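Local coordinates for mandelate racemase/muconate lactonizing enzyme (PDB 2QDD), which is a magnesium-binding member of the enolase superfamily whose substrate is unknown and which, like its relatives, probably removes a proton next to a substrate carboxylate, at residues H12-L17 with F30-S35; T36-D41 with S105-A110; V135-S140 with S321-A326; C245-S250 with P268-G273. All coordinates share one frame; numbering follows the deposited sequence.

Contact 1: H12-L17 with F30-S35; sequences HLDLPL and FDRLDS
Leu17 forms the apolar end. With CG beside its own backbone N (chi1 -60°), it brings CD1 to the Phe30 ring at a slant, 3.7 Å from CE1, while CD2 crosses Leu33 at CG. Its N donates almost straight to Asp31 O (176°). A branched aliphatic suits this buried place, since each methyl finds a different neighbour. Ser35 lies near the other end, small enough to fit between two leucines: its CB is 3.6 Å from Leu15 CD1 and 3.9 Å from Leu13 CB. Its hydroxyl is bonded to Glu51, and its N and O both bond with the Leu13 backbone. Arg32 works on the solvent side. Bent at chi2 and chi3, it gives NE to the syn lone pair of Asp14 OD1 at 2.7 Å, within the guanidinium plane, while NH2 bridges to Asp31 OD2 at 2.9 Å. On the same face, Asp34 OD2 meets the His12 ring edge at CD2, 3.2 Å away, and pairs with Arg68. An alanine at Asp34 removes this carboxylate and would probably loosen helix 64-78 against the sheet. Hydrogen-bonded and non-hydrogen-bonded pairs alternate, as between antiparallel strands; consecutive strands 5-22 and 29-42 form a beta hairpin of the enolase-superfamily N-terminal domain.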
loop_
_atom_site.group_PDB
_atom_site.type_symbol
_atom_site.label_atom_id
_atom_site.label_comp_id
_atom_site.label_asym_id
_atom_site.label_seq_id
_atom_site.Cartn_x
_atom_site.Cartn_y
_atom_site.Cartn_z
ATOM N N HIS A 12 -12.308 -41.384 27.733
ATOM C CA HIS A 12 -12.979 -40.129 28.053
ATOM C C HIS A 12 -12.896 -39.833 29.552
ATOM O O HIS A 12 -13.176 -40.691 30.387
ATOM C CB HIS A 12 -14.432 -40.141 27.548
ATOM C CG HIS A 12 -15.310 -39.115 28.196
ATOM N ND1 HIS A 12 -16.392 -39.453 28.979
ATOM C CD2 HIS A 12 -15.257 -37.763 28.192
ATOM C CE1 HIS A 12 -16.971 -38.352 29.424
ATOM N NE2 HIS A 12 -16.301 -37.312 28.962
ATOM N N LEU A 13 -12.500 -38.609 29.876
ATOM C CA LEU A 13 -12.222 -38.217 31.246
ATOM C C LEU A 13 -13.141 -37.059 31.607
ATOM O O LEU A 13 -13.225 -36.074 30.873
ATOM C CB LEU A 13 -10.751 -37.801 31.392
ATOM C CG LEU A 13 -9.647 -38.870 31.499
ATOM C CD1 LEU A 13 -9.287 -39.508 30.155
ATOM C CD2 LEU A 13 -8.404 -38.279 32.131
ATOM N N ASP A 14 -13.840 -37.196 32.728
ATOM C CA ASP A 14 -14.659 -36.129 33.284
ATOM C C ASP A 14 -13.849 -35.421 34.365
ATOM O O ASP A 14 -13.590 -35.992 35.428
ATOM C CB ASP A 14 -15.933 -36.727 33.891
ATOM C CG ASP A 14 -17.105 -35.765 33.872
ATOM O OD1 ASP A 14 -17.015 -34.690 34.503
ATOM O OD2 ASP A 14 -18.126 -36.098 33.233
ATOM N N LEU A 15 -13.434 -34.187 34.090
ATOM C CA LEU A 15 -12.499 -33.489 34.969
ATOM C C LEU A 15 -13.139 -32.265 35.606
ATOM O O LEU A 15 -13.260 -31.228 34.953
ATOM C CB LEU A 15 -11.244 -33.059 34.211
ATOM C CG LEU A 15 -10.413 -34.058 33.418
ATOM C CD1 LEU A 15 -9.494 -33.260 32.526
ATOM C CD2 LEU A 15 -9.611 -34.959 34.350
ATOM N N PRO A 16 -13.540 -32.375 36.885
ATOM C CA PRO A 16 -14.140 -31.225 37.559
ATOM C C PRO A 16 -13.120 -30.112 37.774
ATOM O O PRO A 16 -11.949 -30.384 38.047
ATOM C CB PRO A 16 -14.609 -31.802 38.899
ATOM C CG PRO A 16 -13.744 -32.994 39.125
ATOM C CD PRO A 16 -13.450 -33.555 37.765
ATOM N N LEU A 17 -13.567 -28.873 37.617
ATOM C CA LEU A 17 -12.744 -27.711 37.925
ATOM C C LEU A 17 -12.774 -27.402 39.416
ATOM O O LEU A 17 -13.781 -27.643 40.088
ATOM C CB LEU A 17 -13.211 -26.492 37.121
ATOM C CG LEU A 17 -13.186 -26.595 35.591
ATOM C CD1 LEU A 17 -14.024 -25.486 34.988
ATOM C CD2 LEU A 17 -11.770 -26.555 35.043
ATOM N N PHE A 30 -20.582 -23.767 34.405
ATOM C CA PHE A 30 -19.400 -24.349 33.774
ATOM C C PHE A 30 -18.488 -25.044 34.780
ATOM O O PHE A 30 -17.758 -24.401 35.533
ATOM C CB PHE A 30 -18.628 -23.323 32.938
ATOM C CG PHE A 30 -17.488 -23.921 32.155
ATOM C CD1 PHE A 30 -16.173 -23.566 32.435
ATOM C CD2 PHE A 30 -17.727 -24.856 31.152
ATOM C CE1 PHE A 30 -15.113 -24.117 31.721
ATOM C CE2 PHE A 30 -16.675 -25.417 30.439
ATOM C CZ PHE A 30 -15.367 -25.045 30.722
ATOM N N ASP A 31 -18.529 -26.372 34.752
ATOM C CA ASP A 31 -18.341 -27.201 35.933
ATOM C C ASP A 31 -17.114 -28.083 35.755
ATOM O O ASP A 31 -16.406 -28.388 36.714
ATOM C CB ASP A 31 -19.577 -28.088 36.122
ATOM C CG ASP A 31 -20.079 -28.104 37.553
ATOM O OD1 ASP A 31 -20.298 -27.014 38.129
ATOM O OD2 ASP A 31 -20.272 -29.211 38.098
ATOM N N ARG A 32 -16.879 -28.495 34.513
ATOM C CA ARG A 32 -15.996 -29.615 34.220
ATOM C C ARG A 32 -15.495 -29.596 32.778
ATOM O O ARG A 32 -16.067 -28.920 31.914
ATOM C CB ARG A 32 -16.690 -30.949 34.523
ATOM C CG ARG A 32 -18.050 -31.128 33.847
ATOM C CD ARG A 32 -19.059 -31.812 34.765
ATOM N NE ARG A 32 -18.424 -32.756 35.684
ATOM C CZ ARG A 32 -18.638 -32.793 36.995
ATOM N NH1 ARG A 32 -18.004 -33.689 37.741
ATOM N NH2 ARG A 32 -19.489 -31.945 37.564
ATOM N N LEU A 33 -14.432 -30.353 32.528
ATOM C CA LEU A 33 -13.850 -30.452 31.199
ATOM C C LEU A 33 -14.006 -31.856 30.632
ATOM O O LEU A 33 -13.882 -32.844 31.354
ATOM C CB LEU A 33 -12.374 -30.046 31.222
ATOM C CG LEU A 33 -12.007 -28.592 31.541
ATOM C CD1 LEU A 33 -10.512 -28.394 31.413
ATOM C CD2 LEU A 33 -12.743 -27.595 30.658
ATOM N N ASP A 34 -14.284 -31.924 29.336
ATOM C CA ASP A 34 -14.394 -33.183 28.610
ATOM C C ASP A 34 -13.047 -33.429 27.937
ATOM O O ASP A 34 -12.764 -32.891 26.859
ATOM C CB ASP A 34 -15.536 -33.075 27.580
ATOM C CG ASP A 34 -15.728 -34.334 26.737
ATOM O OD1 ASP A 34 -16.865 -34.538 26.258
ATOM O OD2 ASP A 34 -14.771 -35.107 26.512
ATOM N N SER A 35 -12.221 -34.242 28.588
ATOM C CA SER A 35 -10.910 -34.590 28.066
ATOM C C SER A 35 -10.938 -35.918 27.328
ATOM O O SER A 35 -11.630 -36.849 27.728
ATOM C CB SER A 35 -9.883 -34.651 29.192
ATOM O OG SER A 35 -8.583 -34.851 28.676
#

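Contact 2: T36-D41 with S105-A110; sequences TYLRID and SPIDMA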
loop_
_atom_site.group_PDB
_atom_site.type_symbol
_atom_site.label_atom_id
_atom_site.label_comp_id
_atom_site.label_asym_id
_atom_site.label_seq_id
_atom_site.Cartn_x
_atom_site.Cartn_y
_atom_site.Cartn_z
ATOM N N THR A 36 -10.172 -35.988 26.249
ATOM C CA THR A 36 -9.944 -37.226 25.533
ATOM C C THR A 36 -8.476 -37.603 25.691
ATOM O O THR A 36 -7.592 -36.809 25.364
ATOM C CB THR A 36 -10.292 -37.059 24.038
ATOM O OG1 THR A 36 -11.661 -36.663 23.912
ATOM C CG2 THR A 36 -10.085 -38.352 23.279
ATOM N N TYR A 37 -8.229 -38.803 26.217
ATOM C CA TYR A 37 -6.926 -39.467 26.100
ATOM C C TYR A 37 -6.931 -40.427 24.918
ATOM O O TYR A 37 -7.896 -41.159 24.701
ATOM C CB TYR A 37 -6.592 -40.254 27.369
ATOM C CG TYR A 37 -5.918 -39.470 28.479
ATOM C CD1 TYR A 37 -5.030 -40.101 29.351
ATOM C CD2 TYR A 37 -6.173 -38.108 28.671
ATOM C CE1 TYR A 37 -4.414 -39.402 30.382
ATOM C CE2 TYR A 37 -5.558 -37.399 29.697
ATOM C CZ TYR A 37 -4.679 -38.052 30.549
ATOM O OH TYR A 37 -4.067 -37.358 31.568
ATOM N N LEU A 38 -5.841 -40.423 24.163
ATOM C CA LEU A 38 -5.669 -41.350 23.062
ATOM C C LEU A 38 -4.403 -42.173 23.268
ATOM O O LEU A 38 -3.347 -41.627 23.586
ATOM C CB LEU A 38 -5.626 -40.592 21.736
ATOM C CG LEU A 38 -5.260 -41.370 20.469
ATOM C CD1 LEU A 38 -6.386 -42.281 19.983
ATOM C CD2 LEU A 38 -4.865 -40.399 19.397
ATOM N N ARG A 39 -4.527 -43.489 23.103
ATOM C CA ARG A 39 -3.383 -44.396 23.147
ATOM C C ARG A 39 -3.148 -44.944 21.753
ATOM O O ARG A 39 -4.066 -45.479 21.137
ATOM C CB ARG A 39 -3.640 -45.550 24.129
ATOM C CG ARG A 39 -2.553 -46.624 24.117
ATOM C CD ARG A 39 -2.813 -47.736 25.114
ATOM N NE ARG A 39 -3.926 -48.596 24.724
ATOM C CZ ARG A 39 -4.663 -49.308 25.573
ATOM N NH1 ARG A 39 -4.411 -49.270 26.879
ATOM N NH2 ARG A 39 -5.657 -50.059 25.112
ATOM N N ILE A 40 -1.922 -44.799 21.261
ATOM C CA ILE A 40 -1.526 -45.385 19.983
ATOM C C ILE A 40 -0.558 -46.542 20.218
ATOM O O ILE A 40 0.549 -46.343 20.736
ATOM C CB ILE A 40 -0.861 -44.341 19.034
ATOM C CG1 ILE A 40 -1.790 -43.141 18.801
ATOM C CG2 ILE A 40 -0.458 -44.999 17.718
ATOM C CD1 ILE A 40 -1.404 -42.264 17.614
ATOM N N ASP A 41 -0.979 -47.742 19.828
ATOM C CA ASP A 41 -0.121 -48.919 19.893
ATOM C C ASP A 41 0.501 -49.191 18.541
ATOM O O ASP A 41 -0.120 -48.951 17.505
ATOM C CB ASP A 41 -0.915 -50.146 20.358
ATOM C CG ASP A 41 -1.355 -50.041 21.806
ATOM O OD1 ASP A 41 -2.563 -50.197 22.080
ATOM O OD2 ASP A 41 -0.493 -49.802 22.673
ATOM N N SER A 105 -4.493 -32.825 17.283
ATOM C CA SER A 105 -3.466 -32.563 18.296
ATOM C C SER A 105 -3.103 -33.767 19.188
ATOM O O SER A 105 -1.924 -34.037 19.384
ATOM C CB SER A 105 -3.807 -31.310 19.123
ATOM O OG SER A 105 -2.857 -31.068 20.151
ATOM N N PRO A 106 -4.116 -34.495 19.743
ATOM C CA PRO A 106 -3.661 -35.700 20.467
ATOM C C PRO A 106 -3.052 -36.825 19.620
ATOM O O PRO A 106 -2.212 -37.564 20.131
ATOM C CB PRO A 106 -4.934 -36.196 21.164
ATOM C CG PRO A 106 -6.044 -35.675 20.353
ATOM C CD PRO A 106 -5.584 -34.344 19.852
ATOM N N ILE A 107 -3.469 -36.956 18.355
ATOM C CA ILE A 107 -2.868 -37.929 17.438
ATOM C C ILE A 107 -1.399 -37.619 17.157
ATOM O O ILE A 107 -0.546 -38.510 17.205
ATOM C CB ILE A 107 -3.642 -38.045 16.105
ATOM C CG1 ILE A 107 -5.107 -38.409 16.363
ATOM C CG2 ILE A 107 -2.985 -39.090 15.187
ATOM C CD1 ILE A 107 -6.049 -38.087 15.229
ATOM N N ASP A 108 -1.118 -36.351 16.875
ATOM C CA ASP A 108 0.246 -35.879 16.651
ATOM C C ASP A 108 1.135 -36.016 17.896
ATOM O O ASP A 108 2.292 -36.429 17.794
ATOM C CB ASP A 108 0.221 -34.431 16.164
ATOM C CG ASP A 108 1.597 -33.908 15.851
ATOM O OD1 ASP A 108 2.138 -34.248 14.776
ATOM O OD2 ASP A 108 2.141 -33.165 16.688
ATOM N N MET A 109 0.569 -35.672 19.054
ATOM C CA MET A 109 1.236 -35.724 20.362
ATOM C C MET A 109 1.701 -37.145 20.704
ATOM O O MET A 109 2.809 -37.339 21.213
ATOM C CB MET A 109 0.253 -35.220 21.431
ATOM C CG MET A 109 0.813 -34.987 22.819
ATOM S SD MET A 109 -0.464 -34.301 23.898
ATOM C CE MET A 109 -0.052 -35.131 25.396
ATOM N N ALA A 110 0.848 -38.122 20.403
ATOM C CA ALA A 110 1.130 -39.529 20.661
ATOM C C ALA A 110 2.163 -40.117 19.707
ATOM O O ALA A 110 2.920 -41.013 20.087
ATOM C CB ALA A 110 -0.148 -40.332 20.621
#
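Aliphatic packing carries this contact between strand 29-42 and helix 101-119; the axes of the short segments come within 8.5 Å at a crossing angle of -42°. Leu38 has CG anti to the backbone N (chi1 172°), which projects CD2 from the strand to the helix surface, 3.6 Å from Ile107 CG1; the two side chains cross obliquely. Ile40 lays CG1 along Ala110, 3.7 Å from its CB, and brings CD1 within 4.3 Å of Ile107 CG2. Alanine suits that position because its single methyl lets the isoleucine come close to the helix. Pro106 adds a looser touch, its CB 4.5 Å from Leu38 CB.

The polar bonds run within each element or to other neighbours. Leu38 and Ile40 use their backbones to pair with Gly50 and Gly48 of strand 47-52. In the helix, Ala110 N bonds to Pro106 O at 3.1 Å; Pro106 has no N-H to offer the preceding turn, and the helix is kinked there. Tyr37 and Arg39 point to the other face of the sheet.

With only carbon side chains meeting across the contact, and the strand residues paired to strand 47-52, the helix is probably held on the sheet by water exclusion and shape fit rather than directional bonds.

Contact 3: V135-S140 with S321-A326; sequences VPINSS and SWLGHA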
loop_
_atom_site.group_PDB
_atom_site.type_symbol
_atom_site.label_atom_id
_atom_site.label_comp_id
_atom_site.label_asym_id
_atom_site.label_seq_id
_atom_site.Cartn_x
_atom_site.Cartn_y
_atom_site.Cartn_z
ATOM N N VAL A 135 10.621 -23.518 33.241
ATOM C CA VAL A 135 9.814 -22.501 32.580
ATOM C C VAL A 135 8.935 -21.828 33.632
ATOM O O VAL A 135 8.212 -22.516 34.353
ATOM C CB VAL A 135 8.946 -23.115 31.435
ATOM C CG1 VAL A 135 8.049 -22.057 30.789
ATOM C CG2 VAL A 135 9.839 -23.758 30.372
ATOM N N PRO A 136 9.004 -20.481 33.728
ATOM C CA PRO A 136 8.128 -19.713 34.618
ATOM C C PRO A 136 6.647 -19.969 34.342
ATOM O O PRO A 136 6.242 -20.115 33.187
ATOM C CB PRO A 136 8.488 -18.260 34.294
ATOM C CG PRO A 136 9.873 -18.326 33.786
ATOM C CD PRO A 136 9.930 -19.599 32.995
ATOM N N ILE A 137 5.864 -20.054 35.412
ATOM C CA ILE A 137 4.442 -20.335 35.328
ATOM C C ILE A 137 3.708 -19.073 35.745
ATOM O O ILE A 137 4.066 -18.459 36.749
ATOM C CB ILE A 137 4.037 -21.537 36.245
ATOM C CG1 ILE A 137 4.833 -22.798 35.887
ATOM C CG2 ILE A 137 2.530 -21.822 36.179
ATOM C CD1 ILE A 137 4.822 -23.167 34.398
ATOM N N ASN A 138 2.701 -18.672 34.973
ATOM C CA ASN A 138 1.904 -17.509 35.354
ATOM C C ASN A 138 0.660 -17.806 36.198
ATOM O O ASN A 138 0.033 -18.855 36.054
ATOM C CB ASN A 138 1.599 -16.595 34.154
ATOM C CG ASN A 138 0.600 -17.197 33.195
ATOM O OD1 ASN A 138 -0.612 -17.052 33.367
ATOM N ND2 ASN A 138 1.101 -17.870 32.169
ATOM N N SER A 139 0.320 -16.871 37.083
ATOM C CA SER A 139 -0.915 -16.934 37.860
ATOM C C SER A 139 -2.116 -16.444 37.063
ATOM O O SER A 139 -1.964 -15.724 36.074
ATOM C CB SER A 139 -0.783 -16.102 39.133
ATOM O OG SER A 139 -0.718 -14.717 38.841
ATOM N N SER A 140 -3.307 -16.831 37.512
ATOM C CA SER A 140 -4.556 -16.334 36.948
ATOM C C SER A 140 -5.302 -15.500 37.975
ATOM O O SER A 140 -5.718 -16.011 39.018
ATOM C CB SER A 140 -5.430 -17.492 36.483
ATOM O OG SER A 140 -4.697 -18.367 35.647
ATOM N N SER A 321 4.531 -19.879 30.949
ATOM C CA SER A 321 3.521 -20.860 30.570
ATOM C C SER A 321 2.378 -20.870 31.574
ATOM O O SER A 321 2.527 -20.426 32.708
ATOM C CB SER A 321 4.134 -22.256 30.467
ATOM O OG SER A 321 4.911 -22.391 29.291
ATOM N N TRP A 322 1.231 -21.368 31.135
ATOM C CA TRP A 322 0.102 -21.654 32.005
ATOM C C TRP A 322 -0.005 -23.171 32.125
ATOM O O TRP A 322 0.235 -23.897 31.157
ATOM C CB TRP A 322 -1.158 -21.061 31.379
ATOM C CG TRP A 322 -2.433 -21.253 32.132
ATOM C CD1 TRP A 322 -2.810 -20.625 33.277
ATOM C CD2 TRP A 322 -3.526 -22.107 31.760
ATOM N NE1 TRP A 322 -4.065 -21.045 33.656
ATOM C CE2 TRP A 322 -4.527 -21.953 32.739
ATOM C CE3 TRP A 322 -3.749 -22.995 30.699
ATOM C CZ2 TRP A 322 -5.738 -22.652 32.691
ATOM C CZ3 TRP A 322 -4.955 -23.685 30.646
ATOM C CH2 TRP A 322 -5.933 -23.511 31.640
ATOM N N LEU A 323 -0.339 -23.649 33.320
ATOM C CA LEU A 323 -0.589 -25.072 33.530
ATOM C C LEU A 323 -2.076 -25.319 33.744
ATOM O O LEU A 323 -2.666 -24.825 34.710
ATOM C CB LEU A 323 0.226 -25.592 34.720
ATOM C CG LEU A 323 1.594 -26.262 34.520
ATOM C CD1 LEU A 323 2.318 -25.867 33.235
ATOM C CD2 LEU A 323 2.475 -26.031 35.743
ATOM N N GLY A 324 -2.674 -26.069 32.821
ATOM C CA GLY A 324 -4.091 -26.436 32.886
ATOM C C GLY A 324 -4.496 -27.186 34.144
ATOM O O GLY A 324 -5.542 -26.894 34.735
ATOM N N HIS A 325 -3.648 -28.130 34.564
ATOM C CA HIS A 325 -3.976 -29.069 35.638
ATOM C C HIS A 325 -4.055 -28.423 37.021
ATOM O O HIS A 325 -4.661 -28.982 37.937
ATOM C CB HIS A 325 -3.027 -30.273 35.634
ATOM C CG HIS A 325 -1.624 -29.953 36.047
ATOM N ND1 HIS A 325 -0.603 -29.781 35.138
ATOM C CD2 HIS A 325 -1.067 -29.793 37.272
ATOM C CE1 HIS A 325 0.520 -29.518 35.782
ATOM N NE2 HIS A 325 0.265 -29.518 37.079
ATOM N N ALA A 326 -3.461 -27.238 37.151
ATOM C CA ALA A 326 -3.591 -26.401 38.342
ATOM C C ALA A 326 -5.026 -25.964 38.645
ATOM O O ALA A 326 -5.344 -25.606 39.784
ATOM C CB ALA A 326 -2.679 -25.188 38.232
#
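Two bends in Ile137, chi1 -57° and chi2 -51°, fold its CD1 back toward Leu323, where it lies 3.9 Å from CD1; the side chains cross at about a right angle. Trp322 instead has CG anti to its backbone N, which turns the NE1 edge of the indole to Ser140. Ser321 turns OG beside its own N and to Ile293 O, passing Val135 CG1 at 3.5 Å.

The backbones join through a single bridge around Ile137: Ser321 N donates to Pro136 O at 2.8 Å, and Ser321 O receives Asn138 N at 2.9 Å, nearly along its C=O axis. Here the segment after helix 300-311 probably helps to close the (beta/alpha)7-beta barrel of the enolase superfamily against its first strand, 135-141.

An alanine at Ile137 lacks the CG1-CD1 arm and would probably weaken the packing against Leu323, Tyr161 and Ala345. Asn138, with CG between backbone N and carbonyl carbon, has its side chain about 7 Å from that of Glu220, a magnesium ligand in this protein though no metal is bound to this chain, and its amide plane lies 25° from the indole plane. At the ring edge, Trp322 NE1 makes a weak hydrogen bond of 3.4 Å to Ser140 OG, and the indole meets the His327 ring.

Contact 4: C245-S250 with P268-G273; sequences CLHEFS and PNRVGG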
loop_
_atom_site.group_PDB
_atom_site.type_symbol
_atom_site.label_atom_id
_atom_site.label_comp_id
_atom_site.label_asym_id
_atom_site.label_seq_id
_atom_site.Cartn_x
_atom_site.Cartn_y
_atom_site.Cartn_z
ATOM N N CYS A 245 -7.482 -15.982 17.670
ATOM C CA CYS A 245 -7.769 -15.769 16.248
ATOM C C CYS A 245 -6.819 -16.518 15.312
ATOM O O CYS A 245 -7.009 -16.508 14.096
ATOM C CB CYS A 245 -7.818 -14.273 15.897
ATOM S SG CYS A 245 -6.301 -13.331 16.237
ATOM N N LEU A 246 -5.807 -17.168 15.880
ATOM C CA LEU A 246 -4.738 -17.775 15.097
ATOM C C LEU A 246 -4.904 -19.292 14.980
ATOM O O LEU A 246 -4.414 -20.049 15.813
ATOM C CB LEU A 246 -3.380 -17.444 15.716
ATOM C CG LEU A 246 -2.989 -15.983 15.921
ATOM C CD1 LEU A 246 -1.930 -15.930 16.995
ATOM C CD2 LEU A 246 -2.487 -15.356 14.628
ATOM N N HIS A 247 -5.592 -19.731 13.939
ATOM C CA HIS A 247 -6.004 -21.126 13.840
ATOM C C HIS A 247 -5.005 -21.976 13.061
ATOM O O HIS A 247 -4.903 -23.184 13.288
ATOM C CB HIS A 247 -7.407 -21.232 13.232
ATOM C CG HIS A 247 -8.463 -20.541 14.040
ATOM N ND1 HIS A 247 -8.929 -21.040 15.238
ATOM C CD2 HIS A 247 -9.131 -19.383 13.828
ATOM C CE1 HIS A 247 -9.841 -20.220 15.727
ATOM N NE2 HIS A 247 -9.985 -19.207 14.890
ATOM N N GLU A 248 -4.278 -21.340 12.145
ATOM C CA GLU A 248 -3.298 -22.026 11.300
ATOM C C GLU A 248 -2.127 -21.112 10.926
ATOM O O GLU A 248 -2.138 -19.923 11.250
ATOM C CB GLU A 248 -3.963 -22.607 10.046
ATOM C CG GLU A 248 -4.895 -21.654 9.302
ATOM C CD GLU A 248 -5.740 -22.357 8.240
ATOM O OE1 GLU A 248 -5.378 -23.481 7.825
ATOM O OE2 GLU A 248 -6.769 -21.779 7.819
ATOM N N PHE A 249 -1.120 -21.675 10.255
ATOM C CA PHE A 249 0.122 -20.958 9.962
ATOM C C PHE A 249 -0.098 -19.673 9.158
ATOM O O PHE A 249 0.545 -18.653 9.421
ATOM C CB PHE A 249 1.128 -21.868 9.252
ATOM C CG PHE A 249 2.443 -21.196 8.941
ATOM C CD1 PHE A 249 3.332 -20.865 9.960
ATOM C CD2 PHE A 249 2.789 -20.888 7.625
ATOM C CE1 PHE A 249 4.545 -20.243 9.673
ATOM C CE2 PHE A 249 3.998 -20.269 7.329
ATOM C CZ PHE A 249 4.878 -19.946 8.354
ATOM N N SER A 250 -1.025 -19.730 8.203
ATOM C CA SER A 250 -1.335 -18.596 7.332
ATOM C C SER A 250 -1.926 -17.398 8.073
ATOM O O SER A 250 -1.758 -16.259 7.632
ATOM C CB SER A 250 -2.270 -19.026 6.201
ATOM O OG SER A 250 -3.536 -19.393 6.718
ATOM N N PRO A 268 -1.190 -26.087 21.152
ATOM C CA PRO A 268 -1.278 -27.257 20.269
ATOM C C PRO A 268 -2.705 -27.666 19.874
ATOM O O PRO A 268 -2.938 -28.000 18.712
ATOM C CB PRO A 268 -0.611 -28.367 21.088
ATOM C CG PRO A 268 0.335 -27.658 21.972
ATOM C CD PRO A 268 -0.331 -26.359 22.322
ATOM N N ASN A 269 -3.645 -27.617 20.820
ATOM C CA ASN A 269 -5.044 -27.930 20.528
ATOM C C ASN A 269 -5.759 -26.920 19.624
ATOM O O ASN A 269 -6.734 -27.263 18.964
ATOM C CB ASN A 269 -5.847 -28.190 21.809
ATOM C CG ASN A 269 -7.052 -29.115 21.574
ATOM O OD1 ASN A 269 -8.191 -28.661 21.493
ATOM N ND2 ASN A 269 -6.793 -30.413 21.453
ATOM N N ARG A 270 -5.271 -25.682 19.588
ATOM C CA ARG A 270 -5.727 -24.701 18.600
ATOM C C ARG A 270 -5.094 -24.899 17.212
ATOM O O ARG A 270 -5.780 -24.780 16.192
ATOM C CB ARG A 270 -5.521 -23.271 19.110
ATOM C CG ARG A 270 -5.964 -22.178 18.138
ATOM C CD ARG A 270 -6.010 -20.771 18.755
ATOM N NE ARG A 270 -4.966 -20.488 19.749
ATOM C CZ ARG A 270 -3.689 -20.207 19.480
ATOM N NH1 ARG A 270 -3.241 -20.180 18.234
ATOM N NH2 ARG A 270 -2.852 -19.949 20.476
ATOM N N VAL A 271 -3.800 -25.211 17.173
ATOM C CA VAL A 271 -3.057 -25.229 15.904
ATOM C C VAL A 271 -2.888 -26.607 15.267
ATOM O O VAL A 271 -2.482 -26.707 14.105
ATOM C CB VAL A 271 -1.688 -24.490 16.000
ATOM C CG1 VAL A 271 -1.885 -23.067 16.517
ATOM C CG2 VAL A 271 -0.701 -25.256 16.885
ATOM N N GLY A 272 -3.190 -27.665 16.021
ATOM C CA GLY A 272 -3.235 -29.014 15.460
ATOM C C GLY A 272 -2.063 -29.907 15.787
ATOM O O GLY A 272 -1.748 -30.829 15.032
ATOM N N GLY A 273 -1.424 -29.650 16.922
ATOM C CA GLY A 273 -0.386 -30.545 17.416
ATOM C C GLY A 273 0.967 -29.889 17.565
ATOM O O GLY A 273 1.094 -28.672 17.455
HETATM O O HOH W 1 -8.588 -23.847 15.935
HETATM O O HOH W 2 -3.674 -25.676 11.854
#
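Two neighbouring beta-alpha loops of the enolase-superfamily barrel meet here: 245-250 follows strand 240-242 and leads into helix 249-258, and 268-273 follows strand 263-266. Arg270 sets the geometry. Its chain leaves the short helix extended, with CG anti to the backbone N (chi1 180°), then bends at chi3, so that the guanidinium swings back beside Leu246. NH1 points edge-on at Leu246 O, 2.7 Å away; the oxygen lies close to the guanidinium plane and uses a lone pair. The same NH1 rests 3.7 Å from Leu246 CB. NH2 is engaged by Lys265 O and by the carboxylate of Asp243, a magnesium ligand in this protein. A planar, many-handed arginine suits this second-shell place: it bonds to both the loop carbonyl and the metal ligand, and its charge would probably favour the ionised form of Asp243.

His247 has its CB turned away from the opposite segment, with the ring oblique to Arg270 CG at 4.3 Å from ND1. Water links them, lying 2.9 Å from His247 ND1 and donating to Arg270 O. Val271 CG1 lies 4.0 Å from Leu246 O, a loose van der Waals approach. Gly272 then turns out of the helix with positive phi, 104°, which would jam any side chain against the preceding carbonyl. A second water donates both to His247 O, at 3.1 Å, and to Val271 O, at 2.7 Å.

Contacts 1 and 2 share strand 29-42 in the N-terminal domain and touch where Leu13 packs on Tyr37, yet they differ in character: contact 1 is a partly exposed hairpin with a ladder of backbone bonds and surface charges, whereas contact 2 is fully buried and purely aliphatic. Contacts 3 and 4 belong to the barrel, on opposite sides of the chain's centre, with contact 4 nested inside the loop that contact 3 closes. Contact 3 combines a single backbone bridge with packing; buried contact 4 relies on one arginine and bridging waters. Helix 101-119 packs against the barrel, Ser105 of contact 2 touching Pro268 and Gly273 of contact 4. Only contacts 3 and 4 approach the magnesium ligands.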